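Long-range contact in aldehyde dehydrogenase (Trypanosoma brucei, PDB 5MYP), which probably oxidises aldehydes to carboxylic acids with NAD+ as the electron acceptor, as in other members of the aldehyde dehydrogenase family: residues A148-S153 with D174-V179. Numbering follows the deposited sequence.
Sequences AVIKPS and DVVGIV
Ile-150 and Ile-178 run alongside each other off the same face of two neighbouring parallel strands. Ile-150 CG1 lies 3.9 Å from Ile-178 CG1. The CG1 of Ile-150 sits between its own backbone N and carbonyl carbon (chi1 62°). This places Ile-150 CG1 3.6 Å from Gly-177 O. Ile-150 CD1 also reaches Ile-178 CG1. The other branch of Ile-150, CG2, meets Val-176 CG1 at 4.2 Å. Leu-167 of helix 157-170 touches Ile-150, Val-176 and Ile-178 on this face.

Four backbone hydrogen bonds join 148-151 to 175-179. Ala-148 N donates to Val-175 O and Gly-177 N to Ala-148 O. Ile-150 N then donates to Gly-177 O, and Val-179 N to Ile-150 O at 2.9 Å. The last is nearly straight, 174° at the hydrogen. The outer two use Val-175 O and Val-179 N, just beyond strand 176-178. Strand 147-151, helix 157-170 and strand 176-178 form a beta-alpha-beta unit of the Rossmann-like NAD-binding domain of this family. On its other side, strand 147-151 pairs in parallel with strand 110-124.

On the opposite face, Val-149 CG1 meets Val-179 CG2 at 3.9 Å, the two valines at a slant. Helix 16-29 covers this face, with Cys-24 on Val-149 and Ile-17 on Val-179. Past the strand end, the Pro-152 ring lies across the Ile-178 branch, CD against CG2. Val-179 O takes van der Waals contacts from Pro-152 CD (3.3 Å) and Lys-151 CG (3.5 Å), and a CA-H...O contact from Lys-151 CA (3.4 Å). The lysine chain bends at chi2 (-92°) and chi3. Its NZ hydrogen-bonds to Pro-152 O from above the carbonyl plane and to Gly-181 O.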
ATOM      1  N   ALA A 148       0.397  15.203  12.067  1.00  9.59           N
ATOM      2  CA  ALA A 148      -0.877  14.867  11.447  1.00  9.75           C
ATOM      3  C   ALA A 148      -1.842  16.030  11.367  1.00  9.92           C
ATOM      4  O   ALA A 148      -1.741  16.984  12.134  1.00  9.83           O
ATOM      5  CB  ALA A 148      -1.531  13.706  12.183  1.00  9.65           C
ATOM      6  N   VAL A 149      -2.756  15.936  10.405  1.00 10.13           N
ATOM      7  CA  VAL A 149      -3.936  16.791  10.342  1.00 10.40           C
ATOM      8  C   VAL A 149      -5.153  15.878  10.388  1.00 10.55           C
ATOM      9  O   VAL A 149      -5.203  14.875   9.679  1.00 10.30           O
ATOM     10  CB  VAL A 149      -3.952  17.658   9.070  1.00 10.38           C
ATOM     11  CG1 VAL A 149      -5.252  18.457   8.977  1.00 10.47           C
ATOM     12  CG2 VAL A 149      -2.741  18.585   9.057  1.00 10.43           C
ATOM     13  N   ILE A 150      -6.125  16.216  11.231  1.00 11.04           N
ATOM     14  CA  ILE A 150      -7.370  15.447  11.321  1.00 11.41           C
ATOM     15  C   ILE A 150      -8.544  16.260  10.790  1.00 11.79           C
ATOM     16  O   ILE A 150      -8.580  17.485  10.941  1.00 11.79           O
ATOM     17  CB  ILE A 150      -7.660  14.922  12.748  1.00 11.47           C
ATOM     18  CG1 ILE A 150      -7.844  16.057  13.766  1.00 11.62           C
ATOM     19  CG2 ILE A 150      -6.545  13.993  13.200  1.00 11.49           C
ATOM     20  CD1 ILE A 150      -8.395  15.582  15.089  1.00 11.93           C
ATOM     21  N   LYS A 151      -9.490  15.565  10.167  1.00 12.19           N
ATOM     22  CA  LYS A 151     -10.671  16.187   9.584  1.00 12.74           C
ATOM     23  C   LYS A 151     -11.915  15.464  10.119  1.00 13.01           C
ATOM     24  O   LYS A 151     -12.338  14.449   9.561  1.00 13.05           O
ATOM     25  CB  LYS A 151     -10.574  16.166   8.051  1.00 13.12           C
ATOM     26  CG  LYS A 151     -11.509  17.145   7.349  1.00 13.48           C
ATOM     27  CD  LYS A 151     -12.843  16.496   7.000  1.00 13.93           C
ATOM     28  CE  LYS A 151     -14.014  17.398   7.297  1.00 14.23           C
ATOM     29  NZ  LYS A 151     -15.288  16.622   7.309  1.00 14.27           N
ATOM     30  N   PRO A 152     -12.483  15.961  11.239  1.00 13.23           N
ATOM     31  CA  PRO A 152     -13.678  15.332  11.804  1.00 13.48           C
ATOM     32  C   PRO A 152     -14.891  15.411  10.884  1.00 14.04           C
ATOM     33  O   PRO A 152     -15.055  16.399  10.153  1.00 13.39           O
ATOM     34  CB  PRO A 152     -13.941  16.151  13.077  1.00 13.44           C
ATOM     35  CG  PRO A 152     -12.625  16.744  13.425  1.00 13.36           C
ATOM     36  CD  PRO A 152     -11.993  17.052  12.102  1.00 13.31           C
ATOM     37  N   SER A 153     -15.733  14.378  10.930  1.00 14.60           N
ATOM     38  CA  SER A 153     -16.967  14.364  10.147  1.00 15.53           C
ATOM     39  C   SER A 153     -17.942  15.433  10.651  1.00 16.44           C
ATOM     40  O   SER A 153     -18.166  15.564  11.861  1.00 16.15           O
ATOM     41  CB  SER A 153     -17.647  13.001  10.212  1.00 15.27           C
ATOM     42  OG  SER A 153     -18.889  13.035   9.534  1.00 14.87           O
ATOM     43  N   ASP A 174       0.763  22.229  16.295  1.00 15.71           N
ATOM     44  CA  ASP A 174       1.887  21.932  15.391  1.00 16.01           C
ATOM     45  C   ASP A 174       2.045  20.432  15.112  1.00 15.21           C
ATOM     46  O   ASP A 174       2.474  20.048  14.041  1.00 15.35           O
ATOM     47  CB  ASP A 174       3.200  22.499  15.933  1.00 16.68           C
ATOM     48  CG  ASP A 174       3.314  24.014  15.724  1.00 17.79           C
ATOM     49  OD1 ASP A 174       2.308  24.768  15.692  1.00 18.35           O
ATOM     50  OD2 ASP A 174       4.459  24.463  15.579  1.00 18.97           O
ATOM     51  N   VAL A 175       1.727  19.589  16.082  1.00 14.60           N
ATOM     52  CA  VAL A 175       1.833  18.131  15.929  1.00 13.98           C
ATOM     53  C   VAL A 175       0.530  17.522  15.392  1.00 13.56           C
ATOM     54  O   VAL A 175       0.576  16.619  14.561  1.00 13.37           O
ATOM     55  CB  VAL A 175       2.300  17.470  17.253  1.00 13.91           C
ATOM     56  CG1 VAL A 175       2.284  15.954  17.152  1.00 13.78           C
ATOM     57  CG2 VAL A 175       3.704  17.966  17.597  1.00 13.93           C
ATOM     58  N   VAL A 176      -0.618  18.003  15.866  1.00 13.06           N
ATOM     59  CA  VAL A 176      -1.935  17.589  15.339  1.00 12.86           C
ATOM     60  C   VAL A 176      -2.797  18.808  14.985  1.00 12.71           C
ATOM     61  O   VAL A 176      -3.385  19.440  15.865  1.00 12.43           O
ATOM     62  CB  VAL A 176      -2.708  16.674  16.319  1.00 12.80           C
ATOM     63  CG1 VAL A 176      -4.038  16.233  15.711  1.00 12.97           C
ATOM     64  CG2 VAL A 176      -1.868  15.463  16.694  1.00 12.83           C
ATOM     65  N   GLY A 177      -2.863  19.125  13.694  1.00 12.56           N
ATOM     66  CA  GLY A 177      -3.739  20.182  13.199  1.00 12.69           C
ATOM     67  C   GLY A 177      -5.154  19.668  13.016  1.00 12.85           C
ATOM     68  O   GLY A 177      -5.369  18.464  12.848  1.00 12.88           O
ATOM     69  N   ILE A 178      -6.127  20.576  13.059  1.00 12.88           N
ATOM     70  CA  ILE A 178      -7.535  20.205  12.896  1.00 13.15           C
ATOM     71  C   ILE A 178      -8.171  21.067  11.806  1.00 13.13           C
ATOM     72  O   ILE A 178      -8.027  22.291  11.817  1.00 12.86           O
ATOM     73  CB  ILE A 178      -8.337  20.351  14.210  1.00 13.39           C
ATOM     74  CG1 ILE A 178      -7.656  19.572  15.356  1.00 13.58           C
ATOM     75  CG2 ILE A 178      -9.774  19.871  14.009  1.00 13.48           C
ATOM     76  CD1 ILE A 178      -8.276  19.794  16.723  1.00 13.73           C
ATOM     77  N   VAL A 179      -8.851  20.417  10.863  1.00 13.03           N
ATOM     78  CA  VAL A 179      -9.654  21.106   9.852  1.00 13.09           C
ATOM     79  C   VAL A 179     -11.098  20.650  10.031  1.00 13.34           C
ATOM     80  O   VAL A 179     -11.384  19.461   9.939  1.00 13.06           O
ATOM     81  CB  VAL A 179      -9.159  20.813   8.416  1.00 13.05           C
ATOM     82  CG1 VAL A 179     -10.104  21.419   7.378  1.00 13.14           C
ATOM     83  CG2 VAL A 179      -7.751  21.349   8.218  1.00 13.15           C
TER